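Local atomic coordinates of long form salivary protein D7L1 (Aedes aegypti, PDB entry 3DXL), a protein that binds and sequesters host mediators such as biogenic amines and cysteinyl leukotrienes, and so helps female mosquitoes to feed on vertebrate blood. Residues A[151-163]-A[185-198]. Numbering follows the deposited sequence.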
loop_
_atom_site.group_PDB
_atom_site.type_symbol
_atom_site.label_atom_id
_atom_site.label_comp_id
_atom_site.label_asym_id
_atom_site.label_seq_id
_atom_site.Cartn_x
_atom_site.Cartn_y
_atom_site.Cartn_z
ATOM N N GLN A 151 10.506 7.797 -0.439
ATOM C CA GLN A 151 10.721 7.987 0.995
ATOM C C GLN A 151 10.367 6.717 1.772
ATOM O O GLN A 151 9.291 6.160 1.610
ATOM C CB GLN A 151 9.910 9.176 1.516
ATOM C CG GLN A 151 10.133 9.440 3.001
ATOM C CD GLN A 151 9.319 10.600 3.532
ATOM O OE1 GLN A 151 8.213 10.882 3.057
ATOM N NE2 GLN A 151 9.858 11.268 4.556
ATOM N N SER A 152 11.275 6.258 2.629
ATOM C CA SER A 152 10.929 5.191 3.562
ATOM C C SER A 152 9.630 5.525 4.284
ATOM O O SER A 152 9.490 6.627 4.827
ATOM C CB SER A 152 12.031 5.066 4.599
ATOM O OG SER A 152 11.604 4.264 5.688
ATOM N N TYR A 153 8.677 4.597 4.314
ATOM C CA TYR A 153 7.446 4.877 5.040
ATOM C C TYR A 153 7.725 5.052 6.536
ATOM O O TYR A 153 7.101 5.864 7.213
ATOM C CB TYR A 153 6.351 3.820 4.806
ATOM C CG TYR A 153 4.970 4.424 4.977
ATOM C CD1 TYR A 153 4.213 4.790 3.864
ATOM C CD2 TYR A 153 4.442 4.691 6.244
ATOM C CE1 TYR A 153 2.971 5.388 4.006
ATOM C CE2 TYR A 153 3.212 5.287 6.405
ATOM C CZ TYR A 153 2.474 5.640 5.278
ATOM O OH TYR A 153 1.245 6.245 5.422
ATOM N N PHE A 154 8.663 4.262 7.053
ATOM C CA PHE A 154 9.051 4.375 8.458
ATOM C C PHE A 154 9.577 5.781 8.759
ATOM O O PHE A 154 9.209 6.377 9.772
ATOM C CB PHE A 154 10.112 3.325 8.822
ATOM C CG PHE A 154 9.593 1.904 8.917
ATOM C CD1 PHE A 154 9.900 1.143 10.043
ATOM C CD2 PHE A 154 8.865 1.303 7.894
ATOM C CE1 PHE A 154 9.468 -0.170 10.164
ATOM C CE2 PHE A 154 8.431 -0.035 8.019
ATOM C CZ PHE A 154 8.739 -0.767 9.154
ATOM N N GLU A 155 10.438 6.304 7.890
ATOM C CA GLU A 155 10.960 7.657 8.067
ATOM C C GLU A 155 9.875 8.712 8.006
ATOM O O GLU A 155 9.909 9.674 8.766
ATOM C CB GLU A 155 12.071 7.944 7.075
ATOM C CG GLU A 155 13.287 7.116 7.368
ATOM C CD GLU A 155 14.457 7.432 6.480
ATOM O OE1 GLU A 155 14.386 8.397 5.682
ATOM O OE2 GLU A 155 15.465 6.706 6.596
ATOM N N PHE A 156 8.910 8.547 7.101
ATOM C CA PHE A 156 7.764 9.453 7.051
ATOM C C PHE A 156 7.090 9.547 8.426
ATOM O O PHE A 156 6.837 10.648 8.920
ATOM C CB PHE A 156 6.769 9.009 5.965
ATOM C CG PHE A 156 5.364 9.532 6.177
ATOM C CD1 PHE A 156 5.064 10.884 6.004
ATOM C CD2 PHE A 156 4.355 8.674 6.591
ATOM C CE1 PHE A 156 3.779 11.354 6.251
ATOM C CE2 PHE A 156 3.062 9.143 6.821
ATOM C CZ PHE A 156 2.780 10.484 6.653
ATOM N N CYS A 157 6.805 8.398 9.037
ATOM C CA CYS A 157 6.148 8.378 10.338
ATOM C C CYS A 157 7.057 8.960 11.423
ATOM O O CYS A 157 6.622 9.794 12.236
ATOM C CB CYS A 157 5.729 6.958 10.706
ATOM S SG CYS A 157 4.470 6.259 9.608
ATOM N N GLU A 158 8.317 8.530 11.425
ATOM C CA GLU A 158 9.291 9.029 12.404
ATOM C C GLU A 158 9.355 10.550 12.370
ATOM O O GLU A 158 9.408 11.199 13.419
ATOM C CB GLU A 158 10.673 8.502 12.080
ATOM C CG GLU A 158 10.882 7.047 12.384
ATOM C CD GLU A 158 12.264 6.580 11.991
ATOM O OE1 GLU A 158 12.947 7.272 11.215
ATOM O OE2 GLU A 158 12.682 5.510 12.466
ATOM N N ASN A 159 9.366 11.124 11.164
ATOM C CA ASN A 159 9.513 12.568 11.038
ATOM C C ASN A 159 8.279 13.320 11.514
ATOM O O ASN A 159 8.390 14.448 11.993
ATOM C CB ASN A 159 9.870 12.946 9.605
ATOM C CG ASN A 159 11.245 12.469 9.193
ATOM O OD1 ASN A 159 12.056 12.046 10.031
ATOM N ND2 ASN A 159 11.532 12.547 7.903
ATOM N N LYS A 160 7.116 12.693 11.407
ATOM C CA LYS A 160 5.878 13.271 11.886
ATOM C C LYS A 160 5.811 13.280 13.412
ATOM O O LYS A 160 5.408 14.271 14.021
ATOM C CB LYS A 160 4.714 12.476 11.294
ATOM C CG LYS A 160 3.335 12.956 11.622
ATOM C CD LYS A 160 2.315 12.199 10.786
ATOM C CE LYS A 160 0.903 12.558 11.193
ATOM N NZ LYS A 160 -0.070 11.698 10.476
ATOM N N TYR A 161 6.217 12.177 14.038
ATOM C CA TYR A 161 6.006 12.019 15.476
ATOM C C TYR A 161 7.229 12.328 16.333
ATOM O O TYR A 161 7.077 12.681 17.502
ATOM C CB TYR A 161 5.428 10.634 15.786
ATOM C CG TYR A 161 4.069 10.463 15.154
ATOM C CD1 TYR A 161 2.946 11.099 15.691
ATOM C CD2 TYR A 161 3.904 9.709 13.995
ATOM C CE1 TYR A 161 1.705 10.973 15.098
ATOM C CE2 TYR A 161 2.651 9.578 13.398
ATOM C CZ TYR A 161 1.563 10.212 13.955
ATOM O OH TYR A 161 0.319 10.082 13.364
ATOM N N TYR A 162 8.417 12.194 15.748
ATOM C CA TYR A 162 9.695 12.440 16.437
ATOM C C TYR A 162 10.545 13.354 15.550
ATOM O O TYR A 162 11.582 12.942 15.043
ATOM C CB TYR A 162 10.410 11.104 16.737
ATOM C CG TYR A 162 9.550 10.175 17.544
ATOM C CD1 TYR A 162 9.566 10.225 18.939
ATOM C CD2 TYR A 162 8.685 9.269 16.921
ATOM C CE1 TYR A 162 8.749 9.401 19.689
ATOM C CE2 TYR A 162 7.862 8.448 17.652
ATOM C CZ TYR A 162 7.898 8.514 19.039
ATOM O OH TYR A 162 7.084 7.689 19.757
ATOM N N PRO A 163 10.104 14.613 15.359
ATOM C CA PRO A 163 10.724 15.441 14.326
ATOM C C PRO A 163 12.197 15.780 14.573
ATOM O O PRO A 163 12.614 16.006 15.716
ATOM C CB PRO A 163 9.876 16.727 14.335
ATOM C CG PRO A 163 8.649 16.393 15.089
ATOM C CD PRO A 163 9.010 15.319 16.047
ATOM N N LEU A 185 1.975 8.855 22.236
ATOM C CA LEU A 185 2.707 9.252 21.035
ATOM C C LEU A 185 3.231 8.039 20.275
ATOM O O LEU A 185 3.061 7.947 19.054
ATOM C CB LEU A 185 3.861 10.201 21.375
ATOM C CG LEU A 185 4.717 10.710 20.210
ATOM C CD1 LEU A 185 3.889 11.510 19.219
ATOM C CD2 LEU A 185 5.882 11.550 20.709
ATOM N N PHE A 186 3.862 7.105 20.982
ATOM C CA PHE A 186 4.389 5.924 20.330
ATOM C C PHE A 186 3.281 5.038 19.747
ATOM O O PHE A 186 3.452 4.435 18.686
ATOM C CB PHE A 186 5.298 5.123 21.261
ATOM C CG PHE A 186 5.926 3.944 20.590
ATOM C CD1 PHE A 186 6.928 4.124 19.636
ATOM C CD2 PHE A 186 5.484 2.659 20.873
ATOM C CE1 PHE A 186 7.505 3.033 19.001
ATOM C CE2 PHE A 186 6.057 1.560 20.237
ATOM C CZ PHE A 186 7.065 1.749 19.304
ATOM N N LYS A 187 2.145 4.966 20.429
ATOM C CA LYS A 187 1.011 4.222 19.895
ATOM C C LYS A 187 0.493 4.818 18.588
ATOM O O LYS A 187 0.130 4.086 17.676
ATOM C CB LYS A 187 -0.099 4.097 20.940
ATOM C CG LYS A 187 0.331 3.286 22.165
ATOM C CD LYS A 187 -0.815 3.048 23.123
ATOM C CE LYS A 187 -0.346 2.286 24.356
ATOM N NZ LYS A 187 -1.453 2.131 25.334
ATOM N N GLU A 188 0.505 6.140 18.483
ATOM C CA GLU A 188 0.072 6.802 17.257
ATOM C C GLU A 188 1.096 6.617 16.144
ATOM O O GLU A 188 0.740 6.359 14.997
ATOM C CB GLU A 188 -0.164 8.288 17.504
ATOM C CG GLU A 188 -1.054 8.930 16.454
ATOM C CD GLU A 188 -1.266 10.420 16.662
ATOM O OE1 GLU A 188 -1.042 10.921 17.789
ATOM O OE2 GLU A 188 -1.649 11.092 15.679
ATOM N N HIS A 189 2.371 6.767 16.477
ATOM C CA HIS A 189 3.440 6.523 15.533
ATOM C C HIS A 189 3.373 5.093 14.977
ATOM O O HIS A 189 3.511 4.870 13.765
ATOM C CB HIS A 189 4.799 6.789 16.196
ATOM C CG HIS A 189 5.941 6.207 15.432
ATOM N ND1 HIS A 189 6.450 6.790 14.291
ATOM C CD2 HIS A 189 6.617 5.048 15.598
ATOM C CE1 HIS A 189 7.417 6.029 13.806
ATOM N NE2 HIS A 189 7.540 4.968 14.583
ATOM N N THR A 190 3.126 4.126 15.856
ATOM C CA THR A 190 3.089 2.732 15.451
ATOM C C THR A 190 1.859 2.469 14.585
ATOM O O THR A 190 1.928 1.684 13.645
ATOM C CB THR A 190 3.143 1.817 16.684
ATOM O OG1 THR A 190 4.388 2.034 17.378
ATOM C CG2 THR A 190 3.071 0.371 16.300
ATOM N N ASP A 191 0.751 3.147 14.879
ATOM C CA ASP A 191 -0.417 3.111 13.993
ATOM C C ASP A 191 -0.061 3.618 12.585
ATOM O O ASP A 191 -0.446 3.009 11.578
ATOM C CB ASP A 191 -1.575 3.909 14.606
ATOM C CG ASP A 191 -2.884 3.692 13.872
ATOM O OD1 ASP A 191 -3.321 2.527 13.742
ATOM O OD2 ASP A 191 -3.460 4.691 13.422
ATOM N N CYS A 192 0.681 4.718 12.517
ATOM C CA CYS A 192 1.152 5.263 11.234
ATOM C C CYS A 192 1.943 4.219 10.454
ATOM O O CYS A 192 1.700 4.010 9.259
ATOM C CB CYS A 192 1.999 6.519 11.481
ATOM S SG CYS A 192 2.722 7.328 10.019
ATOM N N VAL A 193 2.866 3.537 11.127
ATOM C CA VAL A 193 3.728 2.565 10.452
ATOM C C VAL A 193 2.943 1.316 10.032
ATOM O O VAL A 193 3.023 0.888 8.878
ATOM C CB VAL A 193 4.937 2.171 11.325
ATOM C CG1 VAL A 193 5.740 1.069 10.663
ATOM C CG2 VAL A 193 5.818 3.383 11.591
ATOM N N MET A 194 2.190 0.742 10.967
ATOM C CA MET A 194 1.449 -0.496 10.696
ATOM C C MET A 194 0.396 -0.326 9.600
ATOM O O MET A 194 0.170 -1.238 8.808
ATOM C CB MET A 194 0.806 -1.033 11.977
ATOM C CG MET A 194 1.805 -1.446 13.047
ATOM S SD MET A 194 2.655 -3.012 12.729
ATOM C CE MET A 194 1.393 -4.202 13.225
ATOM N N LYS A 195 -0.244 0.840 9.557
ATOM C CA LYS A 195 -1.183 1.116 8.473
ATOM C C LYS A 195 -0.442 1.400 7.171
ATOM O O LYS A 195 -0.890 1.009 6.092
ATOM C CB LYS A 195 -2.132 2.255 8.845
ATOM C CG LYS A 195 -3.170 1.799 9.840
ATOM C CD LYS A 195 -4.062 2.925 10.291
ATOM C CE LYS A 195 -5.163 2.415 11.195
ATOM N NZ LYS A 195 -5.740 3.512 12.006
ATOM N N GLY A 196 0.711 2.055 7.264
ATOM C CA GLY A 196 1.492 2.390 6.081
ATOM C C GLY A 196 2.062 1.199 5.346
ATOM O O GLY A 196 2.286 1.253 4.140
ATOM N N ILE A 197 2.324 0.116 6.073
ATOM C CA ILE A 197 2.751 -1.130 5.438
ATOM C C ILE A 197 1.625 -2.152 5.359
ATOM O O ILE A 197 1.855 -3.306 5.008
ATOM C CB ILE A 197 3.989 -1.731 6.111
ATOM C CG1 ILE A 197 3.669 -2.110 7.583
ATOM C CG2 ILE A 197 5.152 -0.755 5.924
ATOM C CD1 ILE A 197 4.778 -2.811 8.335
ATOM N N ARG A 198 0.417 -1.699 5.695
ATOM C CA ARG A 198 -0.821 -2.444 5.428
ATOM C C ARG A 198 -0.997 -3.698 6.290
ATOM O O ARG A 198 -1.789 -4.577 5.974
ATOM C CB ARG A 198 -0.965 -2.747 3.921
ATOM C CG ARG A 198 -1.585 -1.608 3.098
ATOM C CD ARG A 198 -0.662 -0.402 2.924
ATOM N NE ARG A 198 -1.261 0.612 2.056
ATOM C CZ ARG A 198 -0.697 1.766 1.724
ATOM N NH1 ARG A 198 0.501 2.104 2.184
ATOM N NH2 ARG A 198 -1.344 2.609 0.924
HETATM O O HOH W 1 0.036 5.607 7.778
#
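In the C-terminal odorant-binding-protein domain, the disulfide Cys157-Cys192 ties helix 153-161 to the nearly antiparallel helix 185-196 (158°), their axes 9.1 Å apart at closest approach, in the wall of the biogenic-amine pocket. Cys192 is a knob among Tyr153, Phe156, Cys157 and Tyr161, its SG 3.7 Å from Phe156 CE2. The Tyr153 ring lies flat against Gly196, whose CA sits over one face, 3.6 Å from the ring centroid, a CH-pi contact; Phe156 CD2 covers the opposite face. On the pocket side, Val193 CG1 sits over the centre of the Phe154 ring.

Tyr161 fills the hole formed by Leu185, Glu188, His189 and Cys192, with His189 CA over its face. His189, which binds noradrenaline, has CG anti to its backbone N (chi1 164°), which lays the ring's edge along the backbone of Cys157 and Glu158. Tyr162 turns its edge to the His189 face in a T-shaped stack, the planes 81° apart. His189 ND1 is buried without a partner, whereas NE2 is hydrogen-bonded to a glycerol, probably from the crystallisation liquor. Glu158, also noradrenaline-binding, runs alongside but forms a salt bridge with Arg176. One water links the helices, 2.7 Å from Tyr153 OH and donating to Cys192 O, also at 2.7 Å.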